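Local coordinates for myroilysin (Myroides sp. CSLB8, PDB 5ZJK), which probably acts as a zinc-dependent metalloendopeptidase of the astacin family, cutting peptide bonds with a single bound zinc ion, at residues W9-V14 / Y40-F45; H117-I122 / T158-Y163. All coordinates share one frame; numbering follows the deposited sequence.

Overall arrangement
Both contacts are partly buried and belong to the astacin-type protease chain, well apart, with centres about 23 Å from each other. Contact 1 (9-14 with 40-45) sits where strands 14-20 and 44-48 of the mixed sheet begin. It is held by weak backbone bonds, and Ile43 and Trp9 form its buried side. Contact 2 (117-122 with 158-163) joins the loop after the zinc-binding helix 94-107 to strand 158-160, which pairs with strand 2-4. There rings and aliphatic groups do most of the work, with buried His117 in the middle. The nearest atoms of the two contacts are about 9 Å apart, and they share no segment.

Contact 1 of 2, residues W9-V14 / Y40-F45; sequences WPNGSV and YANITF
Gly12 and Ser13 run beside Asn42 to Thr44 and lead into a parallel bridge at Val14 and Thr44, with weak backbone bonds from Gly12 N to Asn42 O (3.0 Å) and from Thr44 N to Ser13 O (3.4 Å). The second is nearly straight, at 171°; the first is strongly bent. On the exposed side the amides of Asn11 and Asn42 cross with their planes 86° apart. Asn11 OD1 lies 3.4 Å from Asn42 CB. Both ND2 groups turn to Pro203 O, Asn42 by a weak bond. Asn42 has CG anti to its own N (chi1 -166°), which lays the amide against Gly12 CA, 3.5 Å from Asn42 ND2. An alanine here would take away that amide, and would probably leave Pro203 O with one donor fewer and open a gap beside Gly12. The type II turn from Pro10 to Ser13, with Gly12 at positive phi, delivers the chain to strand 14-20, which pairs in parallel with 44-48, an edge strand of the mixed sheet within this chain. Ser13 OG bonds back to Pro10 O at 2.7 Å, in the carbonyl plane, and Ser13 N bonds to the same oxygen. On the buried side Ile43 CD1 reaches under the turn, 3.5 Å from Ser13 OG and 4.4 Å from Trp9 CB. Trp9 NE1 bonds to Ala108 O. The side chains of Val14 and Thr44 leave the same face of the sheet next to each other, with Val14 CG1 3.9 Å from Thr44 CG2.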
ATOM      1  N   TRP A   9      -0.077 -14.106  -4.397  1.00 11.16           N
ATOM      2  CA  TRP A   9       1.070 -14.981  -4.583  1.00 12.50           C
ATOM      3  C   TRP A   9       0.724 -16.378  -4.086  1.00 14.54           C
ATOM      4  O   TRP A   9      -0.149 -16.533  -3.232  1.00 17.76           O
ATOM      5  CB  TRP A   9       2.293 -14.445  -3.835  1.00 12.60           C
ATOM      6  CG  TRP A   9       2.770 -13.116  -4.322  1.00 13.50           C
ATOM      7  CD1 TRP A   9       2.383 -11.888  -3.869  1.00 11.81           C
ATOM      8  CD2 TRP A   9       3.733 -12.879  -5.354  1.00 13.14           C
ATOM      9  NE1 TRP A   9       3.042 -10.901  -4.559  1.00 12.27           N
ATOM     10  CE2 TRP A   9       3.877 -11.483  -5.477  1.00 14.21           C
ATOM     11  CE3 TRP A   9       4.486 -13.711  -6.187  1.00 12.68           C
ATOM     12  CZ2 TRP A   9       4.743 -10.902  -6.399  1.00 12.33           C
ATOM     13  CZ3 TRP A   9       5.344 -13.131  -7.101  1.00 12.90           C
ATOM     14  CH2 TRP A   9       5.466 -11.741  -7.200  1.00 13.01           C
ATOM     15  N   PRO A  10       1.394 -17.404  -4.631  1.00 12.87           N
ATOM     16  CA  PRO A  10       1.266 -18.748  -4.061  1.00 12.89           C
ATOM     17  C   PRO A  10       1.643 -18.728  -2.585  1.00 12.26           C
ATOM     18  O   PRO A  10       2.583 -18.029  -2.216  1.00 13.93           O
ATOM     19  CB  PRO A  10       2.257 -19.576  -4.883  1.00 13.26           C
ATOM     20  CG  PRO A  10       2.352 -18.854  -6.184  1.00 12.71           C
ATOM     21  CD  PRO A  10       2.224 -17.395  -5.848  1.00 12.92           C
ATOM     22  N   ASN A  11       0.914 -19.459  -1.750  1.00 13.56           N
ATOM     23  CA  ASN A  11       1.157 -19.418  -0.315  1.00 13.82           C
ATOM     24  C   ASN A  11       2.522 -19.991   0.048  1.00 14.13           C
ATOM     25  O   ASN A  11       2.935 -21.022  -0.481  1.00 13.51           O
ATOM     26  CB  ASN A  11       0.057 -20.168   0.437  1.00 14.74           C
ATOM     27  CG  ASN A  11       0.008 -19.806   1.908  1.00 16.22           C
ATOM     28  OD1 ASN A  11       0.480 -18.744   2.312  1.00 15.73           O
ATOM     29  ND2 ASN A  11      -0.566 -20.688   2.717  1.00 16.42           N
ATOM     30  N   GLY A  12       3.224 -19.311   0.949  1.00 13.61           N
ATOM     31  CA  GLY A  12       4.538 -19.749   1.382  1.00 14.20           C
ATOM     32  C   GLY A  12       5.641 -19.358   0.418  1.00 18.18           C
ATOM     33  O   GLY A  12       6.793 -19.755   0.593  1.00 16.19           O
ATOM     34  N   SER A  13       5.293 -18.575  -0.598  1.00 14.18           N
ATOM     35  CA  SER A  13       6.253 -18.203  -1.631  1.00 12.15           C
ATOM     36  C   SER A  13       7.277 -17.197  -1.132  1.00 13.45           C
ATOM     37  O   SER A  13       6.947 -16.260  -0.407  1.00 12.91           O
ATOM     38  CB  SER A  13       5.539 -17.631  -2.857  1.00 13.05           C
ATOM     39  OG  SER A  13       4.817 -16.457  -2.531  1.00 16.88           O
ATOM     40  N   VAL A  14       8.526 -17.407  -1.529  1.00 14.55           N
ATOM     41  CA  VAL A  14       9.591 -16.453  -1.264  1.00 12.12           C
ATOM     42  C   VAL A  14       9.671 -15.458  -2.415  1.00 11.99           C
ATOM     43  O   VAL A  14       9.909 -15.841  -3.560  1.00 12.20           O
ATOM     44  CB  VAL A  14      10.949 -17.155  -1.087  1.00 13.30           C
ATOM     45  CG1 VAL A  14      12.059 -16.134  -0.951  1.00 13.19           C
ATOM     46  CG2 VAL A  14      10.917 -18.079   0.118  1.00 13.57           C
ATOM     47  N   TYR A  40       3.317 -12.341  10.302  1.00 16.92           N
ATOM     48  CA  TYR A  40       1.896 -12.662  10.357  1.00 17.02           C
ATOM     49  C   TYR A  40       1.432 -13.404   9.110  1.00 20.85           C
ATOM     50  O   TYR A  40       0.534 -14.243   9.176  1.00 16.89           O
ATOM     51  CB  TYR A  40       1.084 -11.382  10.547  1.00 17.97           C
ATOM     52  CG  TYR A  40       1.639 -10.500  11.640  1.00 17.96           C
ATOM     53  CD1 TYR A  40       1.389 -10.781  12.976  1.00 18.49           C
ATOM     54  CD2 TYR A  40       2.430  -9.400  11.338  1.00 18.19           C
ATOM     55  CE1 TYR A  40       1.902  -9.986  13.979  1.00 18.67           C
ATOM     56  CE2 TYR A  40       2.947  -8.599  12.335  1.00 18.50           C
ATOM     57  CZ  TYR A  40       2.678  -8.896  13.654  1.00 19.15           C
ATOM     58  OH  TYR A  40       3.190  -8.101  14.651  1.00 23.49           O
ATOM     59  N   ALA A  41       2.050 -13.093   7.977  1.00 16.94           N
ATOM     60  CA  ALA A  41       1.703 -13.738   6.718  1.00 16.66           C
ATOM     61  C   ALA A  41       2.734 -14.793   6.347  1.00 16.38           C
ATOM     62  O   ALA A  41       3.920 -14.645   6.641  1.00 18.03           O
ATOM     63  CB  ALA A  41       1.579 -12.708   5.610  1.00 16.35           C
ATOM     64  N   ASN A  42       2.278 -15.858   5.695  1.00 16.91           N
ATOM     65  CA  ASN A  42       3.175 -16.902   5.220  1.00 17.10           C
ATOM     66  C   ASN A  42       3.843 -16.475   3.916  1.00 16.16           C
ATOM     67  O   ASN A  42       3.762 -17.166   2.905  1.00 15.00           O
ATOM     68  CB  ASN A  42       2.414 -18.218   5.032  1.00 17.64           C
ATOM     69  CG  ASN A  42       3.337 -19.410   4.868  1.00 17.70           C
ATOM     70  OD1 ASN A  42       4.523 -19.340   5.185  1.00 16.59           O
ATOM     71  ND2 ASN A  42       2.793 -20.514   4.372  1.00 18.38           N
ATOM     72  N   ILE A  43       4.488 -15.313   3.946  1.00 16.80           N
ATOM     73  CA  ILE A  43       5.191 -14.774   2.789  1.00 15.26           C
ATOM     74  C   ILE A  43       6.540 -14.211   3.225  1.00 13.89           C
ATOM     75  O   ILE A  43       6.629 -13.496   4.222  1.00 14.61           O
ATOM     76  CB  ILE A  43       4.375 -13.669   2.085  1.00 14.38           C
ATOM     77  CG1 ILE A  43       3.089 -14.242   1.486  1.00 14.50           C
ATOM     78  CG2 ILE A  43       5.200 -13.007   0.995  1.00 13.47           C
ATOM     79  CD1 ILE A  43       3.323 -15.197   0.335  1.00 13.94           C
ATOM     80  N   THR A  44       7.588 -14.543   2.479  1.00 15.06           N
ATOM     81  CA  THR A  44       8.931 -14.076   2.794  1.00 13.76           C
ATOM     82  C   THR A  44       9.447 -13.113   1.728  1.00 12.75           C
ATOM     83  O   THR A  44       9.301 -13.361   0.531  1.00 14.99           O
ATOM     84  CB  THR A  44       9.907 -15.265   2.942  1.00 15.00           C
ATOM     85  OG1 THR A  44       9.827 -15.779   4.276  1.00 19.17           O
ATOM     86  CG2 THR A  44      11.342 -14.841   2.666  1.00 13.74           C
ATOM     87  N   PHE A  45      10.032 -12.003   2.169  1.00 19.04           N
ATOM     88  CA  PHE A  45      10.692 -11.081   1.254  1.00 15.91           C
ATOM     89  C   PHE A  45      12.198 -11.308   1.272  1.00 12.74           C
ATOM     90  O   PHE A  45      12.860 -11.073   2.281  1.00 14.21           O
ATOM     91  CB  PHE A  45      10.364  -9.631   1.610  1.00 12.33           C
ATOM     92  CG  PHE A  45       8.935  -9.256   1.352  1.00 12.33           C
ATOM     93  CD1 PHE A  45       8.417  -9.304   0.070  1.00 12.78           C
ATOM     94  CD2 PHE A  45       8.111  -8.850   2.388  1.00 13.58           C
ATOM     95  CE1 PHE A  45       7.105  -8.959  -0.175  1.00 11.39           C
ATOM     96  CE2 PHE A  45       6.797  -8.503   2.148  1.00 12.32           C
ATOM     97  CZ  PHE A  45       6.293  -8.557   0.864  1.00 12.25           C
TER

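Contact 2 of 2, residues H117-I122 / T158-Y163; sequences HPLTNI and TQYSAY
His117 lies at the tight, buried centre of the contact, its imidazole packed against the backbone of 161-163. Tyr163 CA sits over one face of the ring, 4.0 Å from the centroid and only 5° off the normal, a CH-pi contact. Pro118 CD lies over the opposite face, toward the rim. Ser161 O comes to the ring edge, 3.0 Å from His117 NE2, and Gly1 O accepts a weak hydrogen bond from the same nitrogen. The other ring nitrogen is also used: Leu119 N donates to His117 ND1 at 3.0 Å, from 25° out of the ring plane. The bond at ND1 and the atoms over both faces limit how far the ring can turn. Thr120 meets the face of the Tyr163 ring, with OG1 above its centre and 3.8 Å from Tyr163 CZ. OG1 stands anti to the backbone N of Thr120 (chi1 -157°), which carries the hydroxyl over the ring. Tyr163 OH bonds to His170 NE2, and Ile122 CD1 packs 3.8 Å from that hydroxyl oxygen. The type I turn from His117 to Thr120 belongs to the loop after helix 94-107, whose His103 and His107 bind zinc with His113. The turn faces strand 158-160, the partner of the N-terminal strand 2-4 in a two-stranded antiparallel sheet. Toward solvent, exposed Leu119 runs nearly perpendicular to partly exposed Tyr160, with Leu119 CD1 3.6 Å from Tyr160 CE1. Pro118 CG borders this side, 3.8 Å from Tyr160 CD2. Deeper in, it also meets Thr158 OG1, whose hydroxyl bonds to Ser154 O.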
ATOM      1  N   HIS A 117     -12.540  -0.342   0.164  1.00 18.08           N
ATOM      2  CA  HIS A 117     -12.977  -1.661   0.614  1.00 18.75           C
ATOM      3  C   HIS A 117     -14.327  -2.037   0.002  1.00 18.12           C
ATOM      4  O   HIS A 117     -15.202  -1.187  -0.143  1.00 18.80           O
ATOM      5  CB  HIS A 117     -13.056  -1.680   2.144  1.00 17.34           C
ATOM      6  CG  HIS A 117     -13.097  -3.053   2.739  1.00 18.60           C
ATOM      7  ND1 HIS A 117     -14.270  -3.752   2.918  1.00 18.53           N
ATOM      8  CD2 HIS A 117     -12.107  -3.852   3.203  1.00 16.35           C
ATOM      9  CE1 HIS A 117     -14.002  -4.925   3.465  1.00 17.49           C
ATOM     10  NE2 HIS A 117     -12.697  -5.010   3.648  1.00 16.85           N
ATOM     11  N   PRO A 118     -14.497  -3.314  -0.373  1.00 18.72           N
ATOM     12  CA  PRO A 118     -15.739  -3.758  -1.019  1.00 19.64           C
ATOM     13  C   PRO A 118     -16.974  -3.677  -0.121  1.00 19.87           C
ATOM     14  O   PRO A 118     -18.091  -3.645  -0.636  1.00 20.55           O
ATOM     15  CB  PRO A 118     -15.439  -5.217  -1.390  1.00 20.23           C
ATOM     16  CG  PRO A 118     -14.326  -5.624  -0.488  1.00 22.81           C
ATOM     17  CD  PRO A 118     -13.498  -4.394  -0.304  1.00 18.44           C
ATOM     18  N   LEU A 119     -16.780  -3.644   1.193  1.00 21.44           N
ATOM     19  CA  LEU A 119     -17.902  -3.600   2.125  1.00 20.85           C
ATOM     20  C   LEU A 119     -18.230  -2.183   2.587  1.00 21.78           C
ATOM     21  O   LEU A 119     -19.230  -1.965   3.269  1.00 23.21           O
ATOM     22  CB  LEU A 119     -17.619  -4.476   3.348  1.00 20.19           C
ATOM     23  CG  LEU A 119     -17.511  -5.987   3.141  1.00 26.15           C
ATOM     24  CD1 LEU A 119     -17.257  -6.681   4.468  1.00 19.61           C
ATOM     25  CD2 LEU A 119     -18.766  -6.532   2.480  1.00 22.39           C
ATOM     26  N   THR A 120     -17.392  -1.222   2.215  1.00 20.73           N
ATOM     27  CA  THR A 120     -17.526   0.132   2.741  1.00 21.69           C
ATOM     28  C   THR A 120     -18.412   1.028   1.878  1.00 23.88           C
ATOM     29  O   THR A 120     -18.654   0.750   0.703  1.00 23.85           O
ATOM     30  CB  THR A 120     -16.148   0.811   2.902  1.00 20.56           C
ATOM     31  OG1 THR A 120     -16.240   1.864   3.870  1.00 30.79           O
ATOM     32  CG2 THR A 120     -15.664   1.387   1.579  1.00 20.61           C
ATOM     33  N   ASN A 121     -18.902   2.099   2.492  1.00 28.76           N
ATOM     34  CA  ASN A 121     -19.639   3.147   1.799  1.00 23.41           C
ATOM     35  C   ASN A 121     -19.353   4.476   2.487  1.00 22.63           C
ATOM     36  O   ASN A 121     -20.237   5.087   3.089  1.00 25.26           O
ATOM     37  CB  ASN A 121     -21.139   2.848   1.780  1.00 24.13           C
ATOM     38  CG  ASN A 121     -21.923   3.838   0.935  1.00 24.64           C
ATOM     39  OD1 ASN A 121     -21.347   4.692   0.263  1.00 24.55           O
ATOM     40  ND2 ASN A 121     -23.244   3.720   0.961  1.00 23.48           N
ATOM     41  N   ILE A 122     -18.097   4.902   2.400  1.00 22.08           N
ATOM     42  CA  ILE A 122     -17.611   6.097   3.080  1.00 22.08           C
ATOM     43  C   ILE A 122     -18.352   7.355   2.631  1.00 22.00           C
ATOM     44  O   ILE A 122     -18.493   7.605   1.436  1.00 22.06           O
ATOM     45  CB  ILE A 122     -16.096   6.268   2.846  1.00 21.41           C
ATOM     46  CG1 ILE A 122     -15.337   5.123   3.518  1.00 20.60           C
ATOM     47  CG2 ILE A 122     -15.607   7.607   3.373  1.00 25.05           C
ATOM     48  CD1 ILE A 122     -13.896   5.011   3.095  1.00 23.73           C
ATOM     49  N   THR A 158     -12.464  -9.845  -4.766  1.00 21.15           N
ATOM     50  CA  THR A 158     -11.598  -9.661  -3.607  1.00 19.96           C
ATOM     51  C   THR A 158     -11.852 -10.640  -2.467  1.00 19.58           C
ATOM     52  O   THR A 158     -12.976 -11.087  -2.245  1.00 22.85           O
ATOM     53  CB  THR A 158     -11.725  -8.234  -3.035  1.00 19.93           C
ATOM     54  OG1 THR A 158     -13.098  -7.962  -2.725  1.00 20.62           O
ATOM     55  CG2 THR A 158     -11.221  -7.207  -4.036  1.00 20.13           C
ATOM     56  N   GLN A 159     -10.778 -10.970  -1.758  1.00 18.46           N
ATOM     57  CA  GLN A 159     -10.850 -11.671  -0.486  1.00 18.57           C
ATOM     58  C   GLN A 159     -10.640 -10.639   0.615  1.00 17.81           C
ATOM     59  O   GLN A 159      -9.625  -9.945   0.631  1.00 17.38           O
ATOM     60  CB  GLN A 159      -9.801 -12.779  -0.411  1.00 18.45           C
ATOM     61  CG  GLN A 159      -9.756 -13.520   0.911  1.00 18.08           C
ATOM     62  CD  GLN A 159      -8.615 -14.514   0.973  1.00 16.57           C
ATOM     63  OE1 GLN A 159      -7.669 -14.436   0.190  1.00 19.46           O
ATOM     64  NE2 GLN A 159      -8.698 -15.456   1.904  1.00 16.12           N
ATOM     65  N   TYR A 160     -11.598 -10.527   1.528  1.00 21.81           N
ATOM     66  CA  TYR A 160     -11.615  -9.396   2.448  1.00 17.92           C
ATOM     67  C   TYR A 160     -12.001  -9.752   3.878  1.00 17.69           C
ATOM     68  O   TYR A 160     -12.686 -10.743   4.126  1.00 19.19           O
ATOM     69  CB  TYR A 160     -12.576  -8.327   1.923  1.00 18.08           C
ATOM     70  CG  TYR A 160     -13.965  -8.855   1.644  1.00 18.80           C
ATOM     71  CD1 TYR A 160     -14.933  -8.881   2.640  1.00 24.66           C
ATOM     72  CD2 TYR A 160     -14.307  -9.333   0.387  1.00 20.01           C
ATOM     73  CE1 TYR A 160     -16.202  -9.366   2.389  1.00 19.99           C
ATOM     74  CE2 TYR A 160     -15.571  -9.821   0.128  1.00 22.06           C
ATOM     75  CZ  TYR A 160     -16.515  -9.834   1.132  1.00 21.86           C
ATOM     76  OH  TYR A 160     -17.776 -10.318   0.879  1.00 28.51           O
ATOM     77  N   SER A 161     -11.550  -8.922   4.813  1.00 16.88           N
ATOM     78  CA  SER A 161     -12.022  -8.969   6.188  1.00 16.64           C
ATOM     79  C   SER A 161     -13.066  -7.880   6.374  1.00 16.35           C
ATOM     80  O   SER A 161     -13.523  -7.280   5.401  1.00 19.17           O
ATOM     81  CB  SER A 161     -10.872  -8.778   7.174  1.00 16.50           C
ATOM     82  OG  SER A 161     -10.473  -7.419   7.233  1.00 16.26           O
ATOM     83  N   ALA A 162     -13.444  -7.621   7.619  1.00 16.45           N
ATOM     84  CA  ALA A 162     -14.317  -6.494   7.912  1.00 16.38           C
ATOM     85  C   ALA A 162     -13.561  -5.196   7.649  1.00 16.19           C
ATOM     86  O   ALA A 162     -12.339  -5.149   7.783  1.00 16.01           O
ATOM     87  CB  ALA A 162     -14.809  -6.552   9.348  1.00 16.82           C
ATOM     88  N   TYR A 163     -14.292  -4.156   7.261  1.00 16.32           N
ATOM     89  CA  TYR A 163     -13.703  -2.847   6.995  1.00 16.56           C
ATOM     90  C   TYR A 163     -12.952  -2.326   8.219  1.00 16.82           C
ATOM     91  O   TYR A 163     -13.521  -2.199   9.302  1.00 16.41           O
ATOM     92  CB  TYR A 163     -14.791  -1.863   6.559  1.00 17.56           C
ATOM     93  CG  TYR A 163     -14.373  -0.411   6.553  1.00 17.20           C
ATOM     94  CD1 TYR A 163     -13.353   0.039   5.724  1.00 16.96           C
ATOM     95  CD2 TYR A 163     -15.015   0.515   7.361  1.00 21.11           C
ATOM     96  CE1 TYR A 163     -12.975   1.369   5.714  1.00 16.92           C
ATOM     97  CE2 TYR A 163     -14.648   1.845   7.357  1.00 19.73           C
ATOM     98  CZ  TYR A 163     -13.627   2.268   6.533  1.00 17.17           C
ATOM     99  OH  TYR A 163     -13.261   3.594   6.531  1.00 17.19           O
TER